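Local coordinates for SusD superfamily protein (Parabacteroides distasonis, PDB 3OTN) that probably binds carbohydrate nutrients at the outer membrane, as expected of a member of the SusD family, at residues A[251-254]-A[259-262]; A[267-270]-A[274-277]. All blocks are in the same frame, centred on the assembly; numbering follows the deposited sequence.

Contact 1 (A[251-254]-A[259-262]); sequences YQVQ and KRHN. With EDO (1,2-ethanediol), chain K.
Two donors grip the backbone oxygen of Gln254, and each of them also binds Arg260. Hydroxyl O2 of a bound 1,2-ethanediol donates to Gln254 O over 2.7 Å, and a water donates to the same oxygen while accepting the backbone N-H of Arg260. The segments share no direct hydrogen bond; the water and the diol bridge them. Both hydroxyls of the diol bind Gln254, since O1 takes the N-H of Gln254 N at 2.8 Å in an almost straight bond (171°), but O2 alone goes on to Arg260, accepting from Arg260 NH2 at 3.0 Å. A weaker bond from Arg260 NE to EDO O2, 3.3 Å long and bent to 142°, makes the grip two-pronged, with O2 lying in the guanidinium plane at its edge. Arg260 leaves its backbone extended, CG anti to N, and then bends at chi3 (62°), which turns the NE and NH2 edge to the diol. The same edge meets Val253, whose CG1 stands 3.4 Å from Arg260 NH2. The diol probably came from the crystallisation liquor and Arg260 was modelled in two conformers, so the link through diol and guanidinium belongs to the conformer described here. Arg260 NH1 is held separately by Asn34 O, and the side-chain OE1 of Gln254 accepts from Asn245 ND2. Strand 249-253 runs between strands 355-356 and 358-359 of a small antiparallel sheet, Val253 pairing through its backbone with Trp355, and the contact folds the outgoing loop back beside this strand's end.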
# COMPACT_ATOMS: atom_id res chain seq x y z
N TYR A 251 0.89 6.43 8.59
CA TYR A 251 1.26 7.27 7.44
C TYR A 251 0.23 7.11 6.31
O TYR A 251 -0.15 6.00 5.97
CB TYR A 251 2.69 6.93 6.98
CG TYR A 251 3.26 8.02 6.14
CD1 TYR A 251 3.65 9.22 6.71
CD2 TYR A 251 3.34 7.88 4.75
CE1 TYR A 251 4.14 10.28 5.92
CE2 TYR A 251 3.84 8.92 3.95
CZ TYR A 251 4.22 10.11 4.52
OH TYR A 251 4.67 11.12 3.73
N GLN A 252 -0.19 8.22 5.71
CA GLN A 252 -1.23 8.19 4.72
C GLN A 252 -0.95 9.16 3.59
O GLN A 252 -0.29 10.17 3.78
CB GLN A 252 -2.56 8.63 5.38
CG GLN A 252 -3.08 7.73 6.50
CD GLN A 252 -4.53 7.96 6.79
OE1 GLN A 252 -4.90 9.00 7.35
NE2 GLN A 252 -5.38 6.99 6.41
N VAL A 253 -1.54 8.89 2.44
CA VAL A 253 -1.69 9.86 1.39
C VAL A 253 -2.80 10.82 1.80
O VAL A 253 -3.88 10.38 2.22
CB VAL A 253 -2.04 9.23 0.06
CG1 VAL A 253 -2.12 10.30 -0.98
CG2 VAL A 253 -0.94 8.19 -0.37
N GLN A 254 -2.55 12.12 1.66
CA GLN A 254 -3.47 13.17 2.17
C GLN A 254 -4.41 13.65 1.07
O GLN A 254 -3.98 14.07 -0.02
CB GLN A 254 -2.72 14.38 2.73
CG GLN A 254 -1.64 14.03 3.80
CD GLN A 254 -2.22 13.40 5.04
OE1 GLN A 254 -1.75 12.35 5.53
NE2 GLN A 254 -3.25 13.99 5.54
N LYS A 259 -7.17 20.79 -0.73
CA LYS A 259 -6.08 20.27 -1.59
C LYS A 259 -6.57 19.22 -2.61
O LYS A 259 -7.50 19.51 -3.34
CB LYS A 259 -4.91 19.81 -0.72
CG LYS A 259 -4.44 20.88 0.26
CD LYS A 259 -3.10 20.53 0.89
CE LYS A 259 -2.69 21.60 1.88
NZ LYS A 259 -1.26 21.45 2.29
N ARG A 260 -5.96 18.04 -2.70
CA ARG A 260 -6.37 17.03 -3.66
C ARG A 260 -7.57 16.23 -3.11
O ARG A 260 -7.60 15.85 -1.92
CB ARG A 260 -5.18 16.10 -3.97
CG ARG A 260 -5.32 15.26 -5.23
CD ARG A 260 -3.96 14.73 -5.74
NE ARG A 260 -3.30 13.85 -4.78
CZ ARG A 260 -3.12 12.54 -4.95
NH1 ARG A 260 -3.54 11.93 -6.04
NH2 ARG A 260 -2.52 11.84 -4.01
N HIS A 261 -8.54 15.96 -3.99
CA HIS A 261 -9.70 15.15 -3.65
C HIS A 261 -9.35 13.69 -3.97
O HIS A 261 -8.58 13.41 -4.90
CB HIS A 261 -10.97 15.61 -4.41
CG HIS A 261 -11.29 17.06 -4.20
ND1 HIS A 261 -11.95 17.82 -5.14
CD2 HIS A 261 -10.96 17.90 -3.20
CE1 HIS A 261 -12.04 19.07 -4.70
NE2 HIS A 261 -11.44 19.15 -3.53
N ASN A 262 -9.90 12.77 -3.19
CA ASN A 262 -9.66 11.33 -3.37
C ASN A 262 -10.59 10.78 -4.45
O ASN A 262 -11.73 10.39 -4.18
CB ASN A 262 -9.86 10.57 -2.06
CG ASN A 262 -9.53 9.12 -2.17
OD1 ASN A 262 -9.38 8.60 -3.27
ND2 ASN A 262 -9.49 8.44 -1.04
C1 EDO K . 0.21 13.54 -0.76
O1 EDO K . -0.11 13.09 0.59
C2 EDO K . -0.87 14.49 -1.31
O2 EDO K . -1.98 13.68 -1.74
O HOH W 1 -3.98 16.69 -0.59

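Contact 2 (A[267-270]-A[274-277])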
# COMPACT_ATOMS: atom_id res chain seq x y z
N ILE A 267 -13.42 4.38 -8.09
CA ILE A 267 -12.84 3.12 -8.62
C ILE A 267 -13.63 1.88 -8.19
O ILE A 267 -13.80 0.95 -8.99
CB ILE A 267 -11.34 3.00 -8.15
CG1 ILE A 267 -10.45 4.04 -8.87
CG2 ILE A 267 -10.72 1.62 -8.34
CD1 ILE A 267 -10.31 3.79 -10.28
N PHE A 268 -14.11 1.90 -6.95
CA PHE A 268 -14.79 0.75 -6.34
C PHE A 268 -16.28 0.69 -6.60
O PHE A 268 -16.91 -0.34 -6.36
CB PHE A 268 -14.57 0.77 -4.83
CG PHE A 268 -13.12 0.86 -4.44
CD1 PHE A 268 -12.33 -0.27 -4.37
CD2 PHE A 268 -12.54 2.09 -4.16
CE1 PHE A 268 -10.98 -0.19 -4.03
CE2 PHE A 268 -11.20 2.17 -3.82
CZ PHE A 268 -10.42 1.04 -3.75
N LEU A 269 -16.85 1.77 -7.13
CA LEU A 269 -18.30 1.90 -7.24
C LEU A 269 -18.71 1.18 -8.52
O LEU A 269 -17.96 1.24 -9.47
CB LEU A 269 -18.71 3.37 -7.31
CG LEU A 269 -18.33 4.30 -6.15
CD1 LEU A 269 -18.78 5.77 -6.39
CD2 LEU A 269 -18.88 3.74 -4.87
N PRO A 270 -19.88 0.50 -8.53
CA PRO A 270 -20.32 -0.27 -9.72
C PRO A 270 -20.44 0.58 -10.96
O PRO A 270 -21.06 1.64 -10.92
CB PRO A 270 -21.72 -0.83 -9.31
CG PRO A 270 -22.08 -0.14 -8.06
CD PRO A 270 -20.80 0.30 -7.41
N GLY A 274 -25.15 4.76 -11.43
CA GLY A 274 -25.95 5.89 -10.99
C GLY A 274 -26.24 5.94 -9.50
O GLY A 274 -27.16 6.67 -9.10
N ILE A 275 -25.46 5.21 -8.67
CA ILE A 275 -25.65 5.22 -7.21
C ILE A 275 -25.04 6.43 -6.50
O ILE A 275 -25.26 6.58 -5.30
CB ILE A 275 -25.09 3.92 -6.52
CG1 ILE A 275 -23.55 3.81 -6.63
CG2 ILE A 275 -25.84 2.68 -7.08
CD1 ILE A 275 -22.89 2.92 -5.51
N SER A 276 -24.28 7.25 -7.22
CA SER A 276 -23.46 8.32 -6.67
C SER A 276 -23.69 9.68 -7.31
O SER A 276 -24.34 9.80 -8.34
CB SER A 276 -21.98 7.98 -6.81
OG SER A 276 -21.49 8.33 -8.08
N ALA A 277 -23.10 10.70 -6.66
CA ALA A 277 -23.14 12.11 -7.09
C ALA A 277 -22.08 12.38 -8.15
O ALA A 277 -22.11 13.42 -8.78
CB ALA A 277 -22.90 13.06 -5.89
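Leu269 is the first residue of segment 267-270 to reach segment 274-277, and its two methyls divide the work. CD1 meets the start of the Ser276 side chain, 3.9 Å from Ser276 CB, while CD2 approaches Ile275 CD1 at 4.1 Å. Next comes Pro270, which offers the CD and CG corner of its ring; Pro270 CD lies 3.9 Å from Ile275 CD1, and the two side chains cross at about a right angle. One methyl of Ile275 thus touches both residues. Its CG1 sits between the backbone N and the carbonyl carbon (chi1 66°), and the chain then extends at chi2 (156°), carrying CD1 across to Leu269 and Pro270. Around this pair, Phe309 and Leu331, from strands 308-312 and 329-331, touch both Pro270 and Ile275, and Leu269 touches Phe340. Ser276 is the polar member: OG is hydrogen-bonded to Glu281 OE2, and OE1 of the same carboxylate takes the backbone N-H of Gly274. All four touching residues are buried. Between the segments the contact rests on van der Waals packing of aliphatic groups, whereas the polar bonds that fix segment 274-277 are made to Glu281 and other parts of the chain.

The two contacts follow one another along the chain, the first closing before the second opens. Their centres are about 20 Å apart, and their nearest atoms come to about 7 Å without touching. Contact 1 starts on strand 249-253; its second segment and the whole of contact 2 belong to the long loop between that strand and strand 286-287. Contact 1 lies about 14 Å from the chain centre, against about 23 Å for contact 2. The connection first folds back against the end of the strand it leaves, at a partly buried junction bridged by a water and a diol, then against itself through buried apolar groups. It thus carries the chain from the small three-stranded sheet out to strands 308-312 and 329-331.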